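Local coordinates for protein SSD1 (Saccharomyces cerevisiae S288C, PDB 7AM1) that binds mRNA untranslated regions and represses translation as a non-enzymatic pseudonuclease of the RNase II family, at residues A[171-174]-A[180-183]; A[176-181]-A[761-766]; A[794-797]-A[801-804]; A[809-814]-A[894-899]. All blocks are in the same frame, centred on the assembly; numbering follows the deposited sequence. Where two conformers were deposited one is given.

Interaction 1 of 4, residues A[171-174]-A[180-183]; sequences KQRP and DDVE
The guanidinium of Arg173 and the carboxylate of Asp181 lie nearly in one plane, their planes 21° apart. Asp181 sits at the edge of the guanidinium and covers neither of its faces. Arg173 NH2 donates to Asp181 OD2 at 2.8 Å, with an N-H...O angle of 159°. The oxygen lies almost exactly in the guanidinium plane. It takes the bond on its anti lone pair, the one turned away from OD1. Across this contact the bridge is made through NH2. The bend at chi3 (-62°) turns the guanidinium so that NH2 meets the carboxylate; Arg173 CD also lies 3.4 Å from Asp181 OD2. Pro174 is the N-cap of helix 175-186, so the bridge runs from the residue ahead of the N-cap to a side chain further along the helix. This helix belongs to a long insertion between strands 68-73 and 206-214 of the N-terminal sheet. Both charged residues are buried, and each has company. Arg173 NE makes a second salt bridge, to Asp762 OD2. Asp181 OD1 receives a weak hydrogen bond from Lys177 and has a long, weak ion pair with Lys35. His760 of strand 755-760 touches both Arg173 and Asp181.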
loop_
_atom_site.group_PDB
_atom_site.type_symbol
_atom_site.label_atom_id
_atom_site.label_comp_id
_atom_site.label_asym_id
_atom_site.label_seq_id
_atom_site.Cartn_x
_atom_site.Cartn_y
_atom_site.Cartn_z
ATOM N N LYS A 171 18.335 25.168 5.258
ATOM C CA LYS A 171 19.185 24.413 4.345
ATOM C C LYS A 171 18.639 24.490 2.928
ATOM O O LYS A 171 17.478 24.150 2.687
ATOM C CB LYS A 171 19.284 22.945 4.781
ATOM C CG LYS A 171 20.161 22.085 3.883
ATOM N N GLN A 172 19.482 24.920 1.989
ATOM C CA GLN A 172 19.131 24.909 0.573
ATOM C C GLN A 172 19.621 23.600 -0.038
ATOM O O GLN A 172 20.829 23.350 -0.106
ATOM C CB GLN A 172 19.736 26.104 -0.159
ATOM C CG GLN A 172 19.281 26.206 -1.610
ATOM C CD GLN A 172 20.076 27.216 -2.411
ATOM O OE1 GLN A 172 21.236 27.491 -2.108
ATOM N NE2 GLN A 172 19.455 27.773 -3.443
ATOM N N ARG A 173 18.689 22.765 -0.473
ATOM C CA ARG A 173 19.062 21.523 -1.128
ATOM C C ARG A 173 19.640 21.813 -2.512
ATOM O O ARG A 173 19.177 22.730 -3.197
ATOM C CB ARG A 173 17.849 20.608 -1.262
ATOM C CG ARG A 173 17.328 20.060 0.058
ATOM C CD ARG A 173 15.961 19.434 -0.122
ATOM N NE ARG A 173 15.000 20.436 -0.567
ATOM C CZ ARG A 173 13.835 20.167 -1.145
ATOM N NH1 ARG A 173 13.048 21.166 -1.511
ATOM N NH2 ARG A 173 13.451 18.913 -1.349
ATOM N N PRO A 174 20.635 21.044 -2.959
ATOM C CA PRO A 174 21.125 21.211 -4.333
ATOM C C PRO A 174 20.021 20.924 -5.340
ATOM O O PRO A 174 19.043 20.235 -5.049
ATOM C CB PRO A 174 22.259 20.182 -4.443
ATOM C CG PRO A 174 22.624 19.842 -3.044
ATOM C CD PRO A 174 21.368 19.988 -2.239
ATOM N N ASP A 180 14.981 15.335 -7.199
ATOM C CA ASP A 180 14.672 13.969 -6.794
ATOM C C ASP A 180 13.601 13.942 -5.711
ATOM O O ASP A 180 12.703 13.094 -5.741
ATOM C CB ASP A 180 15.937 13.265 -6.301
ATOM C CG ASP A 180 16.919 12.967 -7.419
ATOM O OD1 ASP A 180 16.536 13.075 -8.607
ATOM O OD2 ASP A 180 18.079 12.622 -7.103
ATOM N N ASP A 181 13.673 14.873 -4.755
ATOM C CA ASP A 181 12.718 14.892 -3.652
ATOM C C ASP A 181 11.293 15.103 -4.151
ATOM O O ASP A 181 10.356 14.459 -3.665
ATOM C CB ASP A 181 13.093 15.988 -2.653
ATOM C CG ASP A 181 14.180 15.556 -1.683
ATOM O OD1 ASP A 181 14.536 14.355 -1.669
ATOM O OD2 ASP A 181 14.689 16.427 -0.941
ATOM N N VAL A 182 11.100 16.017 -5.105
ATOM C CA VAL A 182 9.749 16.293 -5.583
ATOM C C VAL A 182 9.112 15.018 -6.122
ATOM O O VAL A 182 7.918 14.766 -5.918
ATOM C CB VAL A 182 9.763 17.408 -6.645
ATOM C CG1 VAL A 182 8.355 17.653 -7.180
ATOM C CG2 VAL A 182 10.316 18.702 -6.061
ATOM N N GLU A 183 9.897 14.185 -6.808
ATOM C CA GLU A 183 9.366 12.925 -7.318
ATOM C C GLU A 183 9.168 11.909 -6.200
ATOM O O GLU A 183 8.079 11.341 -6.053
ATOM C CB GLU A 183 10.279 12.361 -8.406
ATOM C CG GLU A 183 10.344 13.218 -9.660
ATOM C CD GLU A 183 11.288 12.649 -10.697
ATOM O OE1 GLU A 183 12.307 12.046 -10.310
ATOM O OE2 GLU A 183 10.983 12.763 -11.902
#

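Interaction 2 of 4, residues A[176-181]-A[761-766]; sequences QKKNDD and GDQLPL
Lys178 sends CG anti to its backbone N (chi1 180°) and then bends at chi3 (-79°), which brings NZ to the carbonyl of Asp762. The contact sets helix 175-186 against the 3-10 turn 761-763. That turn follows strand 755-760 in the C-terminal domain, probably the S1-like OB domain of the RNase II family. Lys178 NZ donates to Asp762 O at 3.1 Å. The nitrogen lies above the carbonyl plane, 49° out of it, so it does not sit on a lone pair. The side chains of Lys178 and Asp762 approach from opposite directions. Their salt bridge is long, with NZ of Lys178 3.9 Å from OD1 of Asp762. The stronger partners of both lie elsewhere. Lys178 NZ pairs with Asp795 and Glu796, and Asp762 OD2 pairs with Arg173. The buried ammonium is thus ringed by acidic groups, which would probably keep it charged. Gln763 runs past the lysine the other way. Its CG comes within 3.9 Å of Lys178 NZ, so its aliphatic part flanks the charged end. Its amide, which donates to Glu796, lies beside the start of the lysine chain: Gln763 NE2 is 4.1 Å from Lys178 CG.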
loop_
_atom_site.group_PDB
_atom_site.type_symbol
_atom_site.label_atom_id
_atom_site.label_comp_id
_atom_site.label_asym_id
_atom_site.label_seq_id
_atom_site.Cartn_x
_atom_site.Cartn_y
_atom_site.Cartn_z
ATOM N N GLN A 176 19.767 18.963 -7.894
ATOM C CA GLN A 176 19.470 17.553 -8.138
ATOM C C GLN A 176 18.679 16.948 -6.984
ATOM O O GLN A 176 17.739 16.172 -7.199
ATOM C CB GLN A 176 20.772 16.781 -8.362
ATOM C CG GLN A 176 20.597 15.308 -8.708
ATOM C CD GLN A 176 19.776 15.095 -9.968
ATOM O OE1 GLN A 176 18.819 14.318 -9.975
ATOM N NE2 GLN A 176 20.147 15.785 -11.043
ATOM N N LYS A 177 19.048 17.290 -5.750
ATOM C CA LYS A 177 18.349 16.745 -4.592
ATOM C C LYS A 177 16.911 17.242 -4.547
ATOM O O LYS A 177 15.977 16.461 -4.331
ATOM C CB LYS A 177 19.099 17.124 -3.316
ATOM C CG LYS A 177 18.463 16.607 -2.039
ATOM C CD LYS A 177 18.235 15.107 -2.118
ATOM C CE LYS A 177 17.810 14.523 -0.786
ATOM N NZ LYS A 177 17.537 13.061 -0.913
ATOM N N LYS A 178 16.720 18.547 -4.750
ATOM C CA LYS A 178 15.376 19.107 -4.843
ATOM C C LYS A 178 14.568 18.393 -5.918
ATOM O O LYS A 178 13.420 17.998 -5.687
ATOM C CB LYS A 178 15.473 20.609 -5.122
ATOM C CG LYS A 178 14.144 21.323 -5.250
ATOM C CD LYS A 178 14.329 22.843 -5.334
ATOM C CE LYS A 178 14.569 23.459 -3.961
ATOM N NZ LYS A 178 14.433 24.943 -3.974
ATOM N N ASN A 179 15.170 18.177 -7.089
ATOM C CA ASN A 179 14.463 17.509 -8.177
ATOM C C ASN A 179 14.053 16.099 -7.784
ATOM O O ASN A 179 12.906 15.692 -8.002
ATOM C CB ASN A 179 15.335 17.461 -9.429
ATOM C CG ASN A 179 15.462 18.799 -10.103
ATOM O OD1 ASN A 179 14.895 19.801 -9.654
ATOM N ND2 ASN A 179 16.208 18.825 -11.196
ATOM N N ASP A 180 14.981 15.335 -7.199
ATOM C CA ASP A 180 14.672 13.969 -6.794
ATOM C C ASP A 180 13.601 13.942 -5.711
ATOM O O ASP A 180 12.703 13.094 -5.741
ATOM C CB ASP A 180 15.937 13.265 -6.301
ATOM C CG ASP A 180 16.919 12.967 -7.419
ATOM O OD1 ASP A 180 16.536 13.075 -8.607
ATOM O OD2 ASP A 180 18.079 12.622 -7.103
ATOM N N ASP A 181 13.673 14.873 -4.755
ATOM C CA ASP A 181 12.718 14.892 -3.652
ATOM C C ASP A 181 11.293 15.103 -4.151
ATOM O O ASP A 181 10.356 14.459 -3.665
ATOM C CB ASP A 181 13.093 15.988 -2.653
ATOM C CG ASP A 181 14.180 15.556 -1.683
ATOM O OD1 ASP A 181 14.536 14.355 -1.669
ATOM O OD2 ASP A 181 14.689 16.427 -0.941
ATOM N N GLY A 761 11.884 24.221 3.742
ATOM C CA GLY A 761 12.211 25.616 3.975
ATOM C C GLY A 761 12.764 26.300 2.739
ATOM O O GLY A 761 12.495 27.481 2.500
ATOM N N ASP A 762 13.543 25.573 1.937
ATOM C CA ASP A 762 14.154 26.154 0.748
ATOM C C ASP A 762 13.167 26.338 -0.398
ATOM O O ASP A 762 13.586 26.675 -1.506
ATOM C CB ASP A 762 15.339 25.302 0.287
ATOM C CG ASP A 762 14.930 23.914 -0.161
ATOM O OD1 ASP A 762 13.720 23.678 -0.362
ATOM O OD2 ASP A 762 15.830 23.058 -0.306
ATOM N N GLN A 763 11.878 26.100 -0.170
ATOM C CA GLN A 763 10.850 26.434 -1.149
ATOM C C GLN A 763 9.904 27.500 -0.616
ATOM O O GLN A 763 8.900 27.814 -1.269
ATOM C CB GLN A 763 10.091 25.176 -1.569
ATOM C CG GLN A 763 10.963 24.241 -2.401
ATOM C CD GLN A 763 10.255 22.970 -2.809
ATOM O OE1 GLN A 763 9.598 22.323 -1.993
ATOM N NE2 GLN A 763 10.393 22.598 -4.078
ATOM N N LEU A 764 10.220 28.086 0.536
ATOM C CA LEU A 764 9.431 29.137 1.147
ATOM C C LEU A 764 10.204 30.455 1.150
ATOM O O LEU A 764 11.435 30.460 1.250
ATOM C CB LEU A 764 9.062 28.761 2.588
ATOM C CG LEU A 764 8.297 27.445 2.748
ATOM C CD1 LEU A 764 8.084 27.110 4.218
ATOM C CD2 LEU A 764 6.968 27.512 2.007
ATOM N N PRO A 765 9.510 31.594 1.045
ATOM C CA PRO A 765 10.205 32.890 1.093
ATOM C C PRO A 765 10.661 33.237 2.501
ATOM O O PRO A 765 10.000 34.007 3.207
ATOM C CB PRO A 765 9.148 33.876 0.583
ATOM C CG PRO A 765 7.838 33.239 0.989
ATOM C CD PRO A 765 8.056 31.748 0.841
ATOM N N LEU A 766 11.797 32.681 2.909
ATOM C CA LEU A 766 12.312 32.836 4.258
ATOM C C LEU A 766 13.583 33.673 4.265
ATOM O O LEU A 766 14.294 33.781 3.263
ATOM C CB LEU A 766 12.610 31.472 4.888
ATOM C CG LEU A 766 11.462 30.468 4.964
ATOM C CD1 LEU A 766 11.951 29.158 5.571
ATOM C CD2 LEU A 766 10.301 31.032 5.767
#

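Interaction 3 of 4, residues A[794-797]-A[801-804]; sequences ADEK and SYRN
Glu796 has by far the most surface buried here, and Ser801 and Arg803 receive it. The glutamate chain is extended beyond CG (chi2 -177°) and passes Ser801 before its carboxylate reaches the arginine. Arg803 NE donates to Glu796 OE1 at 2.7 Å, with an N-H...O angle of 152°. The oxygen is met nearly head-on, and it lies near the guanidinium plane, at the edge. The two flat groups are 15° from coplanar, although the two chains run roughly perpendicular. Arg803 NH2 adds a weak bond to the same Glu796 OE1 at 3.2 Å. Ser801 fills in behind: its CB is 3.4 Å from Glu796 O, and its OG is 3.6 Å from Glu796 CB. Tyr802 OH also comes close to Glu796 OE1, at 2.9 Å. The other oxygen, Glu796 OE2, is taken by Lys178 and Gln763, so the buried carboxylate has partners at both oxygens. Replacing Glu796 with an alanine would probably leave Arg803 NE and Lys178 without this acidic mate and open a gap beside Tyr802. The Glu796 to Arg803 bridge folds the loop ahead of helix 814-827 back on itself. Ser801 OG accepts from Arg803 N at 3.2 Å, an ST turn leading into the 3-10 segment that starts at Tyr802.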
loop_
_atom_site.group_PDB
_atom_site.type_symbol
_atom_site.label_atom_id
_atom_site.label_comp_id
_atom_site.label_asym_id
_atom_site.label_seq_id
_atom_site.Cartn_x
_atom_site.Cartn_y
_atom_site.Cartn_z
ATOM N N ALA A 794 14.754 31.269 -6.016
ATOM C CA ALA A 794 15.719 31.700 -7.019
ATOM C C ALA A 794 16.388 30.514 -7.702
ATOM O O ALA A 794 16.619 30.537 -8.917
ATOM C CB ALA A 794 16.770 32.608 -6.377
ATOM N N ASP A 795 16.710 29.467 -6.939
ATOM C CA ASP A 795 17.425 28.332 -7.503
ATOM C C ASP A 795 16.561 27.477 -8.421
ATOM O O ASP A 795 17.102 26.586 -9.085
ATOM C CB ASP A 795 18.009 27.465 -6.383
ATOM C CG ASP A 795 16.942 26.851 -5.496
ATOM O OD1 ASP A 795 16.127 26.053 -5.997
ATOM O OD2 ASP A 795 16.934 27.153 -4.287
ATOM N N GLU A 796 15.254 27.728 -8.491
ATOM C CA GLU A 796 14.363 26.946 -9.339
ATOM C C GLU A 796 14.067 27.616 -10.676
ATOM O O GLU A 796 13.280 27.076 -11.460
ATOM C CB GLU A 796 13.045 26.662 -8.603
ATOM C CG GLU A 796 13.183 25.649 -7.482
ATOM C CD GLU A 796 11.863 25.323 -6.802
ATOM O OE1 GLU A 796 10.797 25.477 -7.436
ATOM O OE2 GLU A 796 11.899 24.904 -5.626
ATOM N N LYS A 797 14.674 28.768 -10.958
ATOM C CA LYS A 797 14.612 29.360 -12.288
ATOM C C LYS A 797 15.700 28.821 -13.206
ATOM O O LYS A 797 15.706 29.143 -14.399
ATOM C CB LYS A 797 14.696 30.887 -12.192
ATOM C CG LYS A 797 13.457 31.508 -11.541
ATOM C CD LYS A 797 13.594 33.010 -11.338
ATOM C CE LYS A 797 13.858 33.364 -9.886
ATOM N NZ LYS A 797 13.842 34.840 -9.671
ATOM N N SER A 801 16.198 22.911 -13.148
ATOM C CA SER A 801 15.198 22.651 -12.125
ATOM C C SER A 801 14.003 21.903 -12.706
ATOM O O SER A 801 13.616 22.103 -13.862
ATOM C CB SER A 801 14.726 23.963 -11.497
ATOM O OG SER A 801 13.736 23.729 -10.511
ATOM N N TYR A 802 13.413 21.035 -11.875
ATOM C CA TYR A 802 12.163 20.373 -12.231
ATOM C C TYR A 802 11.083 21.376 -12.615
ATOM O O TYR A 802 10.189 21.056 -13.407
ATOM C CB TYR A 802 11.666 19.538 -11.045
ATOM C CG TYR A 802 11.056 20.418 -9.985
ATOM C CD1 TYR A 802 11.862 21.110 -9.092
ATOM C CD2 TYR A 802 9.679 20.595 -9.899
ATOM C CE1 TYR A 802 11.318 21.947 -8.136
ATOM C CE2 TYR A 802 9.125 21.426 -8.939
ATOM C CZ TYR A 802 9.950 22.098 -8.062
ATOM O OH TYR A 802 9.411 22.928 -7.108
ATOM N N ARG A 803 11.134 22.585 -12.047
ATOM C CA ARG A 803 10.108 23.581 -12.332
ATOM C C ARG A 803 9.990 23.871 -13.819
ATOM O O ARG A 803 8.893 24.161 -14.311
ATOM C CB ARG A 803 10.414 24.881 -11.587
ATOM C CG ARG A 803 9.225 25.821 -11.487
ATOM C CD ARG A 803 9.556 27.057 -10.678
ATOM N NE ARG A 803 9.261 26.828 -9.271
ATOM C CZ ARG A 803 8.046 26.934 -8.742
ATOM N NH1 ARG A 803 7.014 27.271 -9.503
ATOM N NH2 ARG A 803 7.865 26.698 -7.451
ATOM N N ASN A 804 11.105 23.800 -14.548
ATOM C CA ASN A 804 11.089 24.131 -15.967
ATOM C C ASN A 804 10.195 23.184 -16.754
ATOM O O ASN A 804 9.665 23.560 -17.805
ATOM C CB ASN A 804 12.515 24.087 -16.516
ATOM C CG ASN A 804 12.727 25.036 -17.673
ATOM O OD1 ASN A 804 12.336 26.203 -17.616
ATOM N ND2 ASN A 804 13.354 24.541 -18.736
#

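Interaction 4 of 4, residues A[809-814]-A[894-899]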
loop_
_atom_site.group_PDB
_atom_site.type_symbol
_atom_site.label_atom_id
_atom_site.label_comp_id
_atom_site.label_asym_id
_atom_site.label_seq_id
_atom_site.Cartn_x
_atom_site.Cartn_y
_atom_site.Cartn_z
ATOM N N LYS A 809 1.802 25.782 -14.628
ATOM C CA LYS A 809 2.651 26.755 -13.950
ATOM C C LYS A 809 1.887 27.846 -13.203
ATOM O O LYS A 809 2.482 28.516 -12.353
ATOM C CB LYS A 809 3.578 27.443 -14.961
ATOM C CG LYS A 809 4.618 26.532 -15.604
ATOM C CD LYS A 809 5.761 27.344 -16.193
ATOM C CE LYS A 809 6.873 26.444 -16.717
ATOM N NZ LYS A 809 6.422 25.704 -17.923
ATOM N N PHE A 810 0.591 28.018 -13.439
ATOM C CA PHE A 810 -0.094 29.193 -12.915
ATOM C C PHE A 810 -0.546 28.974 -11.476
ATOM O O PHE A 810 -1.145 27.945 -11.147
ATOM C CB PHE A 810 -1.306 29.547 -13.779
ATOM C CG PHE A 810 -2.183 30.599 -13.162
ATOM C CD1 PHE A 810 -1.745 31.910 -13.064
ATOM C CD2 PHE A 810 -3.427 30.271 -12.656
ATOM C CE1 PHE A 810 -2.537 32.878 -12.484
ATOM C CE2 PHE A 810 -4.225 31.233 -12.072
ATOM C CZ PHE A 810 -3.780 32.538 -11.984
ATOM N N ARG A 811 -0.226 29.943 -10.613
ATOM C CA ARG A 811 -0.673 29.957 -9.227
ATOM C C ARG A 811 -1.293 31.309 -8.915
ATOM O O ARG A 811 -0.665 32.351 -9.137
ATOM C CB ARG A 811 0.475 29.693 -8.245
ATOM C CG ARG A 811 0.852 28.232 -8.068
ATOM C CD ARG A 811 1.907 27.807 -9.062
ATOM N NE ARG A 811 2.686 26.684 -8.555
ATOM C CZ ARG A 811 3.717 26.140 -9.190
ATOM N NH1 ARG A 811 4.099 26.616 -10.368
ATOM N NH2 ARG A 811 4.365 25.118 -8.644
ATOM N N SER A 812 -2.512 31.289 -8.393
ATOM C CA SER A 812 -3.172 32.493 -7.908
ATOM C C SER A 812 -2.588 32.908 -6.556
ATOM O O SER A 812 -1.797 32.187 -5.943
ATOM C CB SER A 812 -4.672 32.263 -7.757
ATOM O OG SER A 812 -4.919 31.448 -6.625
ATOM N N THR A 813 -2.966 34.098 -6.096
ATOM C CA THR A 813 -2.550 34.513 -4.767
ATOM C C THR A 813 -3.301 33.698 -3.711
ATOM O O THR A 813 -4.386 33.162 -3.958
ATOM C CB THR A 813 -2.851 35.990 -4.527
ATOM O OG1 THR A 813 -4.273 36.161 -4.462
ATOM C CG2 THR A 813 -2.273 36.869 -5.634
ATOM N N ALA A 814 -2.723 33.633 -2.507
ATOM C CA ALA A 814 -3.367 32.912 -1.411
ATOM C C ALA A 814 -4.747 33.480 -1.105
ATOM O O ALA A 814 -5.685 32.729 -0.800
ATOM C CB ALA A 814 -2.486 32.958 -0.160
ATOM N N ARG A 894 -0.766 21.268 -4.021
ATOM C CA ARG A 894 -0.727 21.207 -5.469
ATOM C C ARG A 894 -0.216 19.850 -5.932
ATOM O O ARG A 894 0.530 19.172 -5.226
ATOM C CB ARG A 894 0.187 22.286 -6.041
ATOM C CG ARG A 894 -0.502 23.277 -6.900
ATOM C CD ARG A 894 0.492 24.344 -7.292
ATOM N NE ARG A 894 1.443 23.857 -8.282
ATOM C CZ ARG A 894 1.315 24.035 -9.594
ATOM N NH1 ARG A 894 2.240 23.554 -10.413
ATOM N NH2 ARG A 894 0.274 24.693 -10.089
ATOM N N ALA A 895 -0.598 19.489 -7.156
ATOM C CA ALA A 895 -0.005 18.382 -7.903
ATOM C C ALA A 895 0.749 18.966 -9.099
ATOM O O ALA A 895 0.129 19.519 -10.015
ATOM C CB ALA A 895 -1.069 17.384 -8.357
ATOM N N GLU A 896 2.082 18.854 -9.086
ATOM C CA GLU A 896 2.905 19.326 -10.196
ATOM C C GLU A 896 2.767 18.347 -11.358
ATOM O O GLU A 896 3.055 17.156 -11.204
ATOM C CB GLU A 896 4.383 19.420 -9.810
ATOM C CG GLU A 896 4.700 20.019 -8.457
ATOM C CD GLU A 896 4.506 21.512 -8.397
ATOM O OE1 GLU A 896 4.196 22.123 -9.441
ATOM O OE2 GLU A 896 4.667 22.073 -7.293
ATOM N N VAL A 897 2.326 18.833 -12.511
ATOM C CA VAL A 897 2.135 17.990 -13.686
ATOM C C VAL A 897 3.346 18.139 -14.594
ATOM O O VAL A 897 3.868 19.246 -14.779
ATOM C CB VAL A 897 0.841 18.374 -14.426
ATOM C CG1 VAL A 897 0.705 17.582 -15.717
ATOM C CG2 VAL A 897 -0.362 18.157 -13.519
ATOM N N GLY A 898 3.785 17.023 -15.181
ATOM C CA GLY A 898 4.939 17.037 -16.062
ATOM C C GLY A 898 5.643 15.702 -16.229
ATOM O O GLY A 898 6.109 15.385 -17.327
ATOM N N MET A 899 5.758 14.930 -15.149
ATOM C CA MET A 899 6.395 13.621 -15.180
ATOM C C MET A 899 5.379 12.525 -15.501
ATOM O O MET A 899 4.168 12.755 -15.544
ATOM C CB MET A 899 7.075 13.329 -13.837
ATOM C CG MET A 899 7.960 14.464 -13.366
ATOM S SD MET A 899 9.461 14.642 -14.343
ATOM C CE MET A 899 10.143 16.113 -13.581
#
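Glu896 OE1 is gripped by two arginines, one from each side of the contact. Arg894 NH1 donates to Glu896 OE1 at 2.6 Å and nearly straight (174°). From the other segment, Arg811 NH2 makes a salt bridge to Glu896 OE1 at 3.1 Å. The three residues form a salt-bridge network at the end of strand 888-896, part of the C-terminal sheet of the probable S1-like OB domain. The loop before helix 814-827 crosses here. Glu896 OE1 lies in the guanidinium plane of Arg894, but the nitrogen approaches from above the carboxylate plane. The two guanidinium groups stack, with centres 3.2 Å apart and planes 27° from parallel. Arg811 NE sits over the centre of the Arg894 group, 3.1 Å from Arg894 NE. The shared carboxylate probably balances the two positive charges. A bend at chi3 (74°) in Arg894 turns its guanidinium to face Arg811. The Arg811 side of the network is less certain, because Arg811 was modelled in two conformers. Arg894 is also held from outside, NH1 by Asn808 O and NH2 by Gly730 O. A leucine in place of Arg894 would probably leave Glu896 OE1 without its shortest bond, strand those two carbonyls, and remove the flat surface on which Arg811 lies. Arg811 is steadied from its own loop as well: its NH1 donates to Lys809 O at 3.2 Å, with that oxygen near the guanidinium plane.

Overall arrangement
From the N terminus, interaction 1 closes a short loop across the start of helix 175-186. Interaction 2 begins on the same helix, on the stretch where interaction 1 ends, and spans some 580 residues to the turn after strand 755-760. The two overlap at Asp180 and Asp181, and the Arg173 to Asp762 salt bridge joins them. Interaction 3 follows in series and closes a tight loop at 794-804. It meets interaction 2 through Lys178 and Asp795. Interaction 4, also in series, closes about 80 residues, from 809-814 forward to the end of strand 888-896. It touches interaction 3 where Arg803 and Arg811 come close. Together they tie the inserted helix and the 794-814 loop to the C-terminal sheet.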